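PDB 3VIR: mating-type switching protein swi5 from Schizosaccharomyces pombe, which is required for normal mating-type switching and takes part in the rhp51-dependent recombination pathway of DNA repair. Local coordinates for the interface of chains A and B. Residues are numbered along the deposited sequence; one frame, centred on the assembly and turned at random. Chains: chain A/B, Mating-type switching protein swi5.

Contacts 1 and 2 lie about 39 Å apart, measured between the centres of their C-alpha atoms, along one antiparallel pair of long helices, A 13-78 and B 3-66. Antiparallel pairing follows from the numbering: contact 1 sets A 20-27 against B 56-60, whereas contact 2 sets A 45-52 against B 27-34. Contact 1 is apolar and contact 2 is built round a charged pair. A:Ala27 in contact 1 and B:Ala27 in contact 2 are the same sequence position. Two-fold symmetry repeats each contact with the chains exchanged. The deposited assembly holds four copies; swi5 binds itself, but the structure alone does not show that this pairing is the functional one.

Contact 1: the interface of chains A and B. Residues chain A 20, 23-24, 27; chain B 56, 60.
B:Ile56 meets the surface of helix A 13-78 between A:Leu20, A:Ser23 and A:Leu24, and with 62 Å² hidden it buries the most area in this apolar patch of the antiparallel helix pair. Its two branches divide the work. The longer one, with CG1 anti to the carbonyl carbon (chi1 -60°), ends in CD1, which lies 3.5 Å from the backbone carbonyl O of A:Ser23. That methyl also reaches CD2 of A:Leu24 at 3.9 Å, and the methyl CB of A:Ala27 borders it at 4.1 Å. The shorter branch, CG2, touches A:Leu20 CD1 at 3.9 Å and the same A:Leu24 CD2 at 4.0 Å, so one leucine methyl is met by both isoleucine branches. An alanine in place of B:Ile56 would probably open a gap beside A:Leu24 CD2 and the A:Ser23 carbonyl, since both branch ends that fill it would be gone.

A:Leu20, hiding 31 Å², forms the second half of the patch. Its CG is anti to the backbone N (chi1 177°), a setting that carries CD1 towards chain B between B:Ile56 and B:Met60. The leucine and methionine side chains cross at about a right angle. No nitrogen or oxygen comes within bonding reach across the patch, so van der Waals contact probably helps hold the helices together here. On the methionine side, CG sits 3.8 Å from A:Leu20 CD1, and the thioether SD touches that same methyl at 3.4 Å.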
ATOM      1  N   LEU A  20       4.417 -13.920   4.015  1.00 92.76           N
ATOM      2  CA  LEU A  20       4.976 -12.634   3.660  1.00 83.68           C
ATOM      3  C   LEU A  20       3.931 -11.834   2.907  1.00 83.07           C
ATOM      4  O   LEU A  20       3.621 -10.701   3.288  1.00 83.36           O
ATOM      5  CB  LEU A  20       6.216 -12.854   2.789  1.00 81.58           C
ATOM      6  CG  LEU A  20       6.958 -11.660   2.229  1.00 79.30           C
ATOM      7  CD1 LEU A  20       7.603 -10.921   3.382  1.00 78.21           C
ATOM      8  CD2 LEU A  20       7.980 -12.115   1.191  1.00 78.33           C
ATOM      9  N   SER A  23       1.068 -10.607   4.998  1.00 78.00           N
ATOM     10  CA  SER A  23       1.636  -9.555   5.813  1.00 73.53           C
ATOM     11  C   SER A  23       1.906  -8.234   5.082  1.00 71.68           C
ATOM     12  O   SER A  23       1.692  -7.156   5.663  1.00 67.55           O
ATOM     13  CB  SER A  23       2.941 -10.044   6.436  1.00 77.40           C
ATOM     14  OG  SER A  23       2.751 -11.235   7.190  1.00 84.64           O
ATOM     15  N   LEU A  24       2.395  -8.293   3.846  1.00 68.74           N
ATOM     16  CA  LEU A  24       2.545  -7.076   3.062  1.00 66.96           C
ATOM     17  C   LEU A  24       1.174  -6.491   2.744  1.00 70.48           C
ATOM     18  O   LEU A  24       0.878  -5.391   3.175  1.00 73.50           O
ATOM     19  CB  LEU A  24       3.335  -7.327   1.785  1.00 68.09           C
ATOM     20  CG  LEU A  24       4.786  -7.737   2.036  1.00 68.69           C
ATOM     21  CD1 LEU A  24       5.670  -7.869   0.763  1.00 66.25           C
ATOM     22  CD2 LEU A  24       5.362  -6.705   3.008  1.00 69.01           C
ATOM     23  N   ALA A  27      -0.346  -4.776   5.940  1.00 75.57           N
ATOM     24  CA  ALA A  27       0.394  -3.526   6.173  1.00 72.92           C
ATOM     25  C   ALA A  27      -0.063  -2.379   5.285  1.00 69.30           C
ATOM     26  O   ALA A  27      -0.303  -1.263   5.745  1.00 70.48           O
ATOM     27  CB  ALA A  27       1.899  -3.762   5.947  1.00 71.55           C
TER
ATOM     28  N   ILE B  56       8.082  -6.813   9.673  1.00 73.97           N
ATOM     29  CA  ILE B  56       8.153  -7.707   8.514  1.00 74.39           C
ATOM     30  C   ILE B  56       9.582  -7.795   7.966  1.00 77.12           C
ATOM     31  O   ILE B  56       9.986  -8.828   7.462  1.00 79.05           O
ATOM     32  CB  ILE B  56       7.233  -7.261   7.358  1.00 74.48           C
ATOM     33  CG1 ILE B  56       5.774  -7.222   7.794  1.00 73.30           C
ATOM     34  CG2 ILE B  56       7.374  -8.202   6.163  1.00 77.05           C
ATOM     35  CD1 ILE B  56       4.910  -6.445   6.855  1.00 71.44           C
ATOM     36  N   MET B  60      11.851 -11.386   7.832  1.00 89.34           N
ATOM     37  CA  MET B  60      12.605 -11.834   6.678  1.00 90.69           C
ATOM     38  C   MET B  60      14.079 -12.034   7.008  1.00 89.78           C
ATOM     39  O   MET B  60      14.636 -13.098   6.734  1.00 85.17           O
ATOM     40  CB  MET B  60      12.416 -10.849   5.532  1.00 93.07           C
ATOM     41  CG  MET B  60      11.006 -10.877   5.003  1.00 92.95           C
ATOM     42  SD  MET B  60      10.631  -9.457   3.998  1.00101.79           S
ATOM     43  CE  MET B  60      11.874  -9.563   2.737  1.00104.57           C
TER

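Contact 2: the interface of chains A and B. Residues chain A 45, 48-49, 52; chain B 27, 30-31, 34.
B:Arg34 and A:Glu52 reach toward each other tip to tip across the antiparallel helix pair, forming a salt bridge between NH2 of the guanidinium and OE1 of the carboxylate at 3.1 Å that probably helps set the helix register. As a hydrogen bond the pair is weak. The glutamate CD lies at the guanidinium edge and in its plane, but the two planes are turned 34° apart.

A:His48 covers one guanidinium face with its CB, which sits over the centre, 3.6 Å from CZ. Its ring is nearly parallel to the guanidinium, at 15°, yet the methylene makes the nearest approach. Over the opposite face lies the backbone O of B:Lys30, 3.5 Å above the plane, from the arginine's own helix. With CG between the backbone N and the carbonyl carbon (chi1 80°), a bend at chi3 helps bring the group there, and 102 Å² of B:Arg34 is hidden.

Farther back along the arginine, the side chain of A:Asp45 runs past it in the opposite direction, and OD2 approaches the methylene CD at 3.4 Å. With OD2 4.5 Å from NE of B:Arg34, the carboxylate may add a weak favourable charge without a salt bridge. B:Lys30 NZ stays 4.3 Å from A:Glu52 OE2, and could at most help offset the glutamate's negative charge.

In the outer layer, B:Leu31 CG lies 4.2 Å from A:Thr49 OG1. That hydroxyl turns back to its own helix, OG1 donating to the A:Asp45 backbone O at 3.3 Å from above the carbonyl plane.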
ATOM      1  N   ASP A  45     -12.611  19.225   9.293  1.00 59.92           N
ATOM      2  CA  ASP A  45     -12.029  20.355   9.947  1.00 59.15           C
ATOM      3  C   ASP A  45     -12.187  21.584   9.082  1.00 61.26           C
ATOM      4  O   ASP A  45     -12.453  22.672   9.598  1.00 66.42           O
ATOM      5  CB  ASP A  45     -10.547  20.105  10.199  1.00 62.27           C
ATOM      6  CG  ASP A  45     -10.289  19.184  11.393  1.00 62.54           C
ATOM      7  OD1 ASP A  45      -9.087  18.887  11.616  1.00 62.33           O
ATOM      8  OD2 ASP A  45     -11.263  18.806  12.110  1.00 61.02           O
ATOM      9  N   HIS A  48     -15.462  22.819   9.617  1.00 55.65           N
ATOM     10  CA  HIS A  48     -15.624  23.528  10.868  1.00 58.15           C
ATOM     11  C   HIS A  48     -15.159  25.024  10.738  1.00 58.78           C
ATOM     12  O   HIS A  48     -15.869  25.956  11.154  1.00 57.43           O
ATOM     13  CB  HIS A  48     -14.862  22.796  11.966  1.00 59.23           C
ATOM     14  CG  HIS A  48     -15.651  21.733  12.675  1.00 62.62           C
ATOM     15  ND1 HIS A  48     -16.830  21.993  13.340  1.00 66.61           N
ATOM     16  CD2 HIS A  48     -15.392  20.419  12.878  1.00 64.96           C
ATOM     17  CE1 HIS A  48     -17.274  20.886  13.907  1.00 68.79           C
ATOM     18  NE2 HIS A  48     -16.421  19.915  13.637  1.00 68.90           N
ATOM     19  N   THR A  49     -13.986  25.225  10.131  1.00 58.42           N
ATOM     20  CA  THR A  49     -13.393  26.550   9.931  1.00 58.46           C
ATOM     21  C   THR A  49     -14.241  27.437   9.047  1.00 59.04           C
ATOM     22  O   THR A  49     -14.313  28.649   9.265  1.00 62.14           O
ATOM     23  CB  THR A  49     -12.011  26.444   9.231  1.00 57.96           C
ATOM     24  OG1 THR A  49     -11.133  25.622  10.014  1.00 60.15           O
ATOM     25  CG2 THR A  49     -11.384  27.842   9.028  1.00 55.99           C
ATOM     26  N   GLU A  52     -17.240  28.748  10.794  1.00 60.21           N
ATOM     27  CA  GLU A  52     -16.929  29.762  11.813  1.00 64.34           C
ATOM     28  C   GLU A  52     -16.629  31.107  11.159  1.00 58.50           C
ATOM     29  O   GLU A  52     -17.175  32.131  11.557  1.00 56.01           O
ATOM     30  CB  GLU A  52     -15.766  29.325  12.738  1.00 76.90           C
ATOM     31  CG  GLU A  52     -16.152  28.447  14.002  1.00 88.82           C
ATOM     32  CD  GLU A  52     -15.047  27.418  14.452  1.00 96.36           C
ATOM     33  OE1 GLU A  52     -13.826  27.628  14.155  1.00 99.83           O
ATOM     34  OE2 GLU A  52     -15.412  26.395  15.105  1.00 93.82           O
TER
ATOM     35  N   ALA B  27     -11.918  31.507  17.252  1.00 55.16           N
ATOM     36  CA  ALA B  27     -11.876  30.681  16.043  1.00 54.35           C
ATOM     37  C   ALA B  27     -10.468  30.264  15.761  1.00 55.19           C
ATOM     38  O   ALA B  27     -10.191  29.106  15.534  1.00 64.20           O
ATOM     39  CB  ALA B  27     -12.393  31.421  14.848  1.00 54.22           C
ATOM     40  N   LYS B  30      -9.634  27.401  18.166  1.00 59.80           N
ATOM     41  CA  LYS B  30     -10.294  26.103  17.896  1.00 58.39           C
ATOM     42  C   LYS B  30      -9.704  25.496  16.661  1.00 54.50           C
ATOM     43  O   LYS B  30      -9.570  24.291  16.588  1.00 57.54           O
ATOM     44  CB  LYS B  30     -11.816  26.234  17.727  1.00 61.85           C
ATOM     45  CG  LYS B  30     -12.520  26.782  18.957  1.00 68.33           C
ATOM     46  CD  LYS B  30     -13.939  26.241  19.178  1.00 75.37           C
ATOM     47  CE  LYS B  30     -15.004  27.132  18.590  1.00 79.42           C
ATOM     48  NZ  LYS B  30     -14.674  28.572  18.770  1.00 77.73           N
ATOM     49  N   LEU B  31      -9.338  26.334  15.701  1.00 51.80           N
ATOM     50  CA  LEU B  31      -8.648  25.883  14.506  1.00 53.01           C
ATOM     51  C   LEU B  31      -7.308  25.343  14.908  1.00 56.17           C
ATOM     52  O   LEU B  31      -7.100  24.136  14.879  1.00 62.03           O
ATOM     53  CB  LEU B  31      -8.446  27.045  13.537  1.00 55.91           C
ATOM     54  CG  LEU B  31      -7.709  26.729  12.247  1.00 58.33           C
ATOM     55  CD1 LEU B  31      -7.387  28.001  11.461  1.00 55.92           C
ATOM     56  CD2 LEU B  31      -6.436  25.896  12.532  1.00 61.03           C
ATOM     57  N   ARG B  34      -7.230  21.947  16.455  1.00 65.55           N
ATOM     58  CA  ARG B  34      -7.649  20.780  15.779  1.00 63.04           C
ATOM     59  C   ARG B  34      -6.663  20.508  14.661  1.00 63.77           C
ATOM     60  O   ARG B  34      -6.543  19.364  14.201  1.00 69.88           O
ATOM     61  CB  ARG B  34      -9.081  20.926  15.329  1.00 62.80           C
ATOM     62  CG  ARG B  34      -9.270  21.689  14.113  1.00 60.60           C
ATOM     63  CD  ARG B  34     -10.705  21.714  13.752  1.00 61.46           C
ATOM     64  NE  ARG B  34     -11.098  23.071  13.444  1.00 61.62           N
ATOM     65  CZ  ARG B  34     -12.062  23.714  14.080  1.00 62.80           C
ATOM     66  NH1 ARG B  34     -12.761  23.107  15.051  1.00 67.31           N
ATOM     67  NH2 ARG B  34     -12.367  24.933  13.697  1.00 59.28           N
TER